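Local coordinates for protein putative dehydrogenase (Amycolatopsis orientalis, PDB 5A9T) that probably reduces cyclic imines to amines with NADPH, as an imine reductase of the 6-phosphogluconate dehydrogenase-like, HIBADH-related type, at residues Gly132-Phe144 / Leu154-Ala167. Numbering follows the deposited sequence.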
ATOM      1  N   GLY A 132     -17.104   0.695 -10.301  1.00 26.52           N
ATOM      2  CA  GLY A 132     -15.661   0.814  -9.979  1.00 25.31           C
ATOM      3  C   GLY A 132     -15.115   2.191 -10.382  1.00 26.00           C
ATOM      4  O   GLY A 132     -14.100   2.710  -9.807  1.00 23.26           O
ATOM      5  N   SER A 133     -15.716   2.790 -11.386  1.00 21.90           N
ATOM      6  CA  SER A 133     -15.178   4.021 -11.851  1.00 18.62           C
ATOM      7  C   SER A 133     -15.516   5.127 -10.886  1.00 19.47           C
ATOM      8  O   SER A 133     -16.610   5.152 -10.298  1.00 20.96           O
ATOM      9  CB  SER A 133     -15.789   4.333 -13.181  1.00 21.43           C
ATOM     10  OG  SER A 133     -15.421   5.659 -13.664  1.00 21.44           O
ATOM     11  N   VAL A 134     -14.485   5.922 -10.565  1.00 16.69           N
ATOM     12  CA  VAL A 134     -14.552   7.045  -9.593  1.00 16.34           C
ATOM     13  C   VAL A 134     -13.951   8.226 -10.285  1.00 16.07           C
ATOM     14  O   VAL A 134     -12.877   8.135 -10.871  1.00 14.52           O
ATOM     15  CB  VAL A 134     -13.776   6.764  -8.281  1.00 16.71           C
ATOM     16  CG1 VAL A 134     -13.714   7.957  -7.372  1.00 18.59           C
ATOM     17  CG2 VAL A 134     -14.473   5.603  -7.608  1.00 17.02           C
ATOM     18  N   PHE A 135     -14.630   9.362 -10.196  1.00 14.70           N
ATOM     19  CA  PHE A 135     -14.106  10.648 -10.690  1.00 14.32           C
ATOM     20  C   PHE A 135     -14.124  11.625  -9.542  1.00 13.55           C
ATOM     21  O   PHE A 135     -15.132  11.714  -8.806  1.00 15.06           O
ATOM     22  CB  PHE A 135     -15.022  11.229 -11.784  1.00 15.73           C
ATOM     23  CG  PHE A 135     -14.953  10.623 -13.171  1.00 15.72           C
ATOM     24  CD1 PHE A 135     -14.832   9.263 -13.399  1.00 16.63           C
ATOM     25  CD2 PHE A 135     -15.105  11.414 -14.250  1.00 16.44           C
ATOM     26  CE1 PHE A 135     -14.768   8.710 -14.664  1.00 18.53           C
ATOM     27  CE2 PHE A 135     -15.006  10.834 -15.494  1.00 17.72           C
ATOM     28  CZ  PHE A 135     -14.881   9.504 -15.714  1.00 17.51           C
ATOM     29  N   LEU A 136     -12.983  12.275  -9.282  1.00 13.45           N
ATOM     30  CA  LEU A 136     -12.858  13.269  -8.227  1.00 14.46           C
ATOM     31  C   LEU A 136     -13.044  14.681  -8.820  1.00 14.83           C
ATOM     32  O   LEU A 136     -12.485  14.948  -9.886  1.00 16.66           O
ATOM     33  CB  LEU A 136     -11.520  13.213  -7.533  1.00 14.64           C
ATOM     34  CG  LEU A 136     -11.141  11.810  -7.004  1.00 15.75           C
ATOM     35  CD1 LEU A 136      -9.765  11.903  -6.352  1.00 16.02           C
ATOM     36  CD2 LEU A 136     -12.133  11.260  -6.016  1.00 16.75           C
ATOM     37  N   TYR A 137     -13.857  15.496  -8.206  1.00 13.85           N
ATOM     38  CA  TYR A 137     -14.142  16.820  -8.679  1.00 14.83           C
ATOM     39  C   TYR A 137     -13.826  17.924  -7.655  1.00 15.49           C
ATOM     40  O   TYR A 137     -13.942  17.743  -6.459  1.00 15.99           O
ATOM     41  CB  TYR A 137     -15.620  16.958  -9.080  1.00 15.91           C
ATOM     42  CG  TYR A 137     -16.060  16.086 -10.201  1.00 14.28           C
ATOM     43  CD1 TYR A 137     -15.937  16.448 -11.507  1.00 14.87           C
ATOM     44  CD2 TYR A 137     -16.626  14.797  -9.972  1.00 15.80           C
ATOM     45  CE1 TYR A 137     -16.295  15.614 -12.542  1.00 14.92           C
ATOM     46  CE2 TYR A 137     -17.021  13.993 -10.970  1.00 14.96           C
ATOM     47  CZ  TYR A 137     -16.868  14.380 -12.271  1.00 14.14           C
ATOM     48  OH  TYR A 137     -17.252  13.611 -13.322  1.00 16.20           O
ATOM     49  N   SER A 138     -13.516  19.077  -8.190  1.00 15.02           N
ATOM     50  CA  SER A 138     -13.277  20.265  -7.398  1.00 16.37           C
ATOM     51  C   SER A 138     -13.665  21.517  -8.192  1.00 17.10           C
ATOM     52  O   SER A 138     -13.431  21.618  -9.384  1.00 18.40           O
ATOM     53  CB  SER A 138     -11.788  20.254  -6.830  1.00 15.83           C
ATOM     54  OG  SER A 138     -10.882  20.280  -7.820  1.00 18.23           O
ATOM     55  N   GLY A 139     -14.188  22.480  -7.441  1.00 19.29           N
ATOM     56  CA  GLY A 139     -14.696  23.736  -8.071  1.00 19.25           C
ATOM     57  C   GLY A 139     -16.075  23.960  -7.571  1.00 18.89           C
ATOM     58  O   GLY A 139     -16.516  23.532  -6.558  1.00 20.11           O
ATOM     59  N   SER A 140     -16.840  24.596  -8.465  1.00 20.19           N
ATOM     60  CA  SER A 140     -18.188  24.985  -8.043  1.00 21.88           C
ATOM     61  C   SER A 140     -19.118  23.901  -7.474  1.00 20.79           C
ATOM     62  O   SER A 140     -19.406  22.938  -8.125  1.00 20.33           O
ATOM     63  CB  SER A 140     -18.827  25.632  -9.242  1.00 25.22           C
ATOM     64  OG  SER A 140     -20.217  25.871  -8.988  1.00 25.00           O
ATOM     65  N   ALA A 141     -19.546  24.107  -6.245  1.00 20.11           N
ATOM     66  CA  ALA A 141     -20.500  23.262  -5.623  1.00 20.70           C
ATOM     67  C   ALA A 141     -21.872  23.272  -6.351  1.00 20.45           C
ATOM     68  O   ALA A 141     -22.550  22.272  -6.424  1.00 21.12           O
ATOM     69  CB  ALA A 141     -20.700  23.563  -4.166  1.00 23.54           C
ATOM     70  N   GLU A 142     -22.214  24.435  -6.875  1.00 23.48           N
ATOM     71  CA  GLU A 142     -23.489  24.568  -7.626  1.00 22.01           C
ATOM     72  C   GLU A 142     -23.488  23.798  -8.892  1.00 19.36           C
ATOM     73  O   GLU A 142     -24.453  23.114  -9.232  1.00 20.21           O
ATOM     74  CB  GLU A 142     -23.757  26.068  -7.943  1.00 22.37           C
ATOM     75  CG  GLU A 142     -24.023  26.965  -6.741  1.00 29.94           C
ATOM     76  CD  GLU A 142     -22.833  27.113  -5.790  1.00 36.48           C
ATOM     77  OE1 GLU A 142     -21.635  27.277  -6.223  1.00 35.32           O
ATOM     78  OE2 GLU A 142     -23.136  26.923  -4.617  1.00 45.88           O
ATOM     79  N   VAL A 143     -22.359  23.857  -9.610  1.00 19.31           N
ATOM     80  CA  VAL A 143     -22.213  23.084 -10.819  1.00 17.91           C
ATOM     81  C   VAL A 143     -22.275  21.582 -10.554  1.00 16.16           C
ATOM     82  O   VAL A 143     -22.884  20.813 -11.211  1.00 16.93           O
ATOM     83  CB  VAL A 143     -20.935  23.382 -11.726  1.00 19.98           C
ATOM     84  CG1 VAL A 143     -20.685  22.389 -12.811  1.00 20.99           C
ATOM     85  CG2 VAL A 143     -20.952  24.845 -12.240  1.00 22.09           C
ATOM     86  N   PHE A 144     -21.522  21.185  -9.517  1.00 16.56           N
ATOM     87  CA  PHE A 144     -21.578  19.841  -9.121  1.00 17.22           C
ATOM     88  C   PHE A 144     -23.026  19.355  -8.804  1.00 16.63           C
ATOM     89  O   PHE A 144     -23.417  18.312  -9.268  1.00 18.10           O
ATOM     90  CB  PHE A 144     -20.610  19.535  -7.892  1.00 17.08           C
ATOM     91  CG  PHE A 144     -20.536  18.108  -7.482  1.00 16.13           C
ATOM     92  CD1 PHE A 144     -19.687  17.260  -8.116  1.00 17.38           C
ATOM     93  CD2 PHE A 144     -21.298  17.639  -6.446  1.00 18.38           C
ATOM     94  CE1 PHE A 144     -19.565  15.943  -7.755  1.00 18.47           C
ATOM     95  CE2 PHE A 144     -21.285  16.304  -6.130  1.00 18.45           C
ATOM     96  CZ  PHE A 144     -20.403  15.449  -6.770  1.00 20.01           C
ATOM     97  N   LEU A 154     -20.647   8.535 -15.703  1.00 20.01           N
ATOM     98  CA  LEU A 154     -19.301   8.325 -16.053  1.00 19.26           C
ATOM     99  C   LEU A 154     -18.574   7.488 -14.954  1.00 19.39           C
ATOM    100  O   LEU A 154     -17.596   6.762 -15.247  1.00 19.04           O
ATOM    101  CB  LEU A 154     -18.571   9.646 -16.224  1.00 19.26           C
ATOM    102  CG  LEU A 154     -19.201  10.625 -17.266  1.00 20.14           C
ATOM    103  CD1 LEU A 154     -18.489  11.949 -17.294  1.00 20.70           C
ATOM    104  CD2 LEU A 154     -19.168  10.009 -18.650  1.00 22.16           C
ATOM    105  N   GLY A 155     -18.924   7.742 -13.733  1.00 20.90           N
ATOM    106  CA  GLY A 155     -18.263   7.127 -12.560  1.00 21.19           C
ATOM    107  C   GLY A 155     -18.809   7.756 -11.318  1.00 22.76           C
ATOM    108  O   GLY A 155     -19.472   8.821 -11.347  1.00 22.88           O
ATOM    109  N   ASP A 156     -18.600   7.178 -10.148  1.00 18.79           N
ATOM    110  CA  ASP A 156     -19.031   7.693  -8.929  1.00 18.27           C
ATOM    111  C   ASP A 156     -18.439   9.081  -8.707  1.00 19.38           C
ATOM    112  O   ASP A 156     -17.226   9.185  -8.599  1.00 18.49           O
ATOM    113  CB  ASP A 156     -18.614   6.830  -7.725  1.00 21.73           C
ATOM    114  CG  ASP A 156     -19.238   7.274  -6.436  1.00 31.65           C
ATOM    115  OD1 ASP A 156     -20.334   7.859  -6.448  1.00 35.69           O
ATOM    116  OD2 ASP A 156     -18.657   6.978  -5.330  1.00 37.82           O
ATOM    117  N   PRO A 157     -19.249  10.138  -8.577  1.00 19.14           N
ATOM    118  CA  PRO A 157     -18.686  11.456  -8.537  1.00 19.17           C
ATOM    119  C   PRO A 157     -18.462  11.894  -7.082  1.00 20.86           C
ATOM    120  O   PRO A 157     -19.363  11.795  -6.253  1.00 22.78           O
ATOM    121  CB  PRO A 157     -19.764  12.297  -9.188  1.00 20.34           C
ATOM    122  CG  PRO A 157     -21.026  11.605  -8.878  1.00 24.20           C
ATOM    123  CD  PRO A 157     -20.715  10.159  -8.803  1.00 21.05           C
ATOM    124  N   VAL A 158     -17.286  12.378  -6.738  1.00 17.83           N
ATOM    125  CA  VAL A 158     -16.893  12.849  -5.427  1.00 16.90           C
ATOM    126  C   VAL A 158     -16.459  14.290  -5.502  1.00 17.64           C
ATOM    127  O   VAL A 158     -15.572  14.637  -6.219  1.00 20.81           O
ATOM    128  CB  VAL A 158     -15.714  12.013  -4.851  1.00 20.10           C
ATOM    129  CG1 VAL A 158     -15.344  12.580  -3.500  1.00 21.25           C
ATOM    130  CG2 VAL A 158     -16.123  10.577  -4.696  1.00 24.70           C
ATOM    131  N   HIS A 159     -17.122  15.215  -4.796  1.00 16.30           N
ATOM    132  CA  HIS A 159     -16.761  16.571  -4.735  1.00 17.72           C
ATOM    133  C   HIS A 159     -15.870  16.801  -3.548  1.00 17.63           C
ATOM    134  O   HIS A 159     -16.343  16.704  -2.389  1.00 21.95           O
ATOM    135  CB  HIS A 159     -18.048  17.440  -4.663  1.00 19.40           C
ATOM    136  CG  HIS A 159     -17.780  18.896  -4.697  1.00 18.23           C
ATOM    137  ND1 HIS A 159     -17.405  19.626  -5.784  1.00 22.24           N
ATOM    138  CD2 HIS A 159     -17.932  19.804  -3.695  1.00 21.64           C
ATOM    139  CE1 HIS A 159     -17.254  20.913  -5.456  1.00 19.45           C
ATOM    140  NE2 HIS A 159     -17.548  21.031  -4.183  1.00 26.45           N
ATOM    141  N   LEU A 160     -14.696  17.245  -3.850  1.00 17.38           N
ATOM    142  CA  LEU A 160     -13.644  17.377  -2.806  1.00 18.06           C
ATOM    143  C   LEU A 160     -13.734  18.678  -2.122  1.00 23.32           C
ATOM    144  O   LEU A 160     -13.312  18.797  -0.979  1.00 24.36           O
ATOM    145  CB  LEU A 160     -12.284  17.246  -3.389  1.00 20.61           C
ATOM    146  CG  LEU A 160     -12.001  15.893  -4.063  1.00 19.79           C
ATOM    147  CD1 LEU A 160     -10.732  16.003  -4.833  1.00 20.60           C
ATOM    148  CD2 LEU A 160     -11.977  14.758  -3.061  1.00 21.60           C
ATOM    149  N   GLY A 161     -14.205  19.715  -2.785  1.00 20.47           N
ATOM    150  CA  GLY A 161     -14.138  21.109  -2.306  1.00 23.78           C
ATOM    151  C   GLY A 161     -14.196  22.118  -3.423  1.00 22.23           C
ATOM    152  O   GLY A 161     -14.184  21.772  -4.603  1.00 18.90           O
ATOM    153  N   THR A 162     -14.257  23.422  -3.047  1.00 23.59           N
ATOM    154  CA  THR A 162     -14.308  24.501  -4.011  1.00 22.66           C
ATOM    155  C   THR A 162     -13.102  24.957  -4.717  1.00 19.97           C
ATOM    156  O   THR A 162     -13.099  25.543  -5.779  1.00 24.78           O
ATOM    157  CB  THR A 162     -15.134  25.684  -3.401  1.00 28.56           C
ATOM    158  OG1 THR A 162     -14.402  26.088  -2.246  1.00 30.33           O
ATOM    159  CG2 THR A 162     -16.479  25.230  -2.934  1.00 28.48           C
ATOM    160  N   GLU A 163     -11.877  24.646  -4.125  1.00 24.42           N
ATOM    161  CA  GLU A 163     -10.653  25.032  -4.736  1.00 26.86           C
ATOM    162  C   GLU A 163     -10.430  24.248  -6.009  1.00 24.55           C
ATOM    163  O   GLU A 163     -10.411  22.988  -5.987  1.00 24.45           O
ATOM    164  CB  GLU A 163      -9.480  24.797  -3.750  1.00 35.67           C
ATOM    165  CG  GLU A 163      -8.097  25.265  -4.264  1.00 43.05           C
ATOM    166  CD  GLU A 163      -6.932  24.846  -3.342  1.00 56.96           C
ATOM    167  OE1 GLU A 163      -7.125  24.595  -2.125  1.00 69.42           O
ATOM    168  OE2 GLU A 163      -5.805  24.760  -3.827  1.00 56.13           O
ATOM    169  N   ALA A 164     -10.203  24.897  -7.119  1.00 21.98           N
ATOM    170  CA  ALA A 164     -10.219  24.270  -8.379  1.00 25.31           C
ATOM    171  C   ALA A 164      -9.135  23.127  -8.534  1.00 24.70           C
ATOM    172  O   ALA A 164      -9.357  22.104  -9.179  1.00 22.39           O
ATOM    173  CB  ALA A 164     -10.105  25.277  -9.519  1.00 32.39           C
ATOM    174  N   GLY A 165      -7.975  23.356  -7.919  1.00 21.03           N
ATOM    175  CA  GLY A 165      -6.860  22.417  -8.063  1.00 20.72           C
ATOM    176  C   GLY A 165      -6.953  21.184  -7.138  1.00 18.74           C
ATOM    177  O   GLY A 165      -5.994  20.371  -7.227  1.00 19.52           O
ATOM    178  N   LEU A 166      -7.909  20.994  -6.280  1.00 18.21           N
ATOM    179  CA  LEU A 166      -7.947  19.866  -5.295  1.00 18.41           C
ATOM    180  C   LEU A 166      -8.022  18.505  -6.001  1.00 18.99           C
ATOM    181  O   LEU A 166      -7.315  17.545  -5.626  1.00 18.06           O
ATOM    182  CB  LEU A 166      -9.017  19.912  -4.259  1.00 21.11           C
ATOM    183  CG  LEU A 166      -8.951  21.024  -3.257  1.00 26.78           C
ATOM    184  CD1 LEU A 166     -10.281  21.096  -2.586  1.00 30.53           C
ATOM    185  CD2 LEU A 166      -7.855  20.703  -2.192  1.00 28.34           C
ATOM    186  N   ALA A 167      -8.809  18.380  -7.098  1.00 18.15           N
ATOM    187  CA  ALA A 167      -8.836  17.066  -7.745  1.00 16.33           C
ATOM    188  C   ALA A 167      -7.577  16.681  -8.352  1.00 16.51           C
ATOM    189  O   ALA A 167      -7.163  15.477  -8.133  1.00 15.84           O
ATOM    190  CB  ALA A 167      -9.976  17.075  -8.828  1.00 18.05           C
TER
HETATM  191  O   HOH W   1     -18.333  11.168 -12.515  1.00 18.75           O
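Ser138 ties strand 134-139 to the start of helix 166-193: its OG donates to Ala164 O (2.7 Å), from well above that carbonyl's plane, and accepts from Ala167 N (2.9 Å). With chi1 at 63°, OG sits between the backbone N and carbonyl carbon, facing the turn 163-166; a small hydroxyl suits a buried spot needing both donor and acceptor. At the far end Ser133 OG donates to Leu154 O (2.9 Å). Between them runs a parallel ladder, Phe135 bonding to Asp156 O and Val158 N, Tyr137 to Val158 O and Leu160 N. Beyond Ser138, Gly139 N reaches Gly161 O in the carbonyl plane. Gly155, with positive phi after the helix, has no side chain to clash with Ser133 OG and the Phe135 ring. A water joins Tyr137 OH to Gly155 O. Leu154 CB lies over one face of that Phe135 ring, and Leu136 CD2 rests alongside Val158 CB (3.8 Å). With CG anti to the backbone N (chi1 -176°), the flat Phe144 ring is laid across the strand, His159 CB standing 3.5 Å from the Phe144 ring centroid and Pro157 O at the ring's edge. Were Phe144 replaced by an alanine, the loss of this ring would probably open a gap between helix 141-152 and strand 156-161. This right-handed beta-alpha-beta crossover forms one edge, within this chain, of the Rossmann-type sheet: strand 115-121 flanks 134-139 antiparallel, helix 15-26 packs on Phe135 and Leu154, and Leu205 of the second subunit meets Leu160.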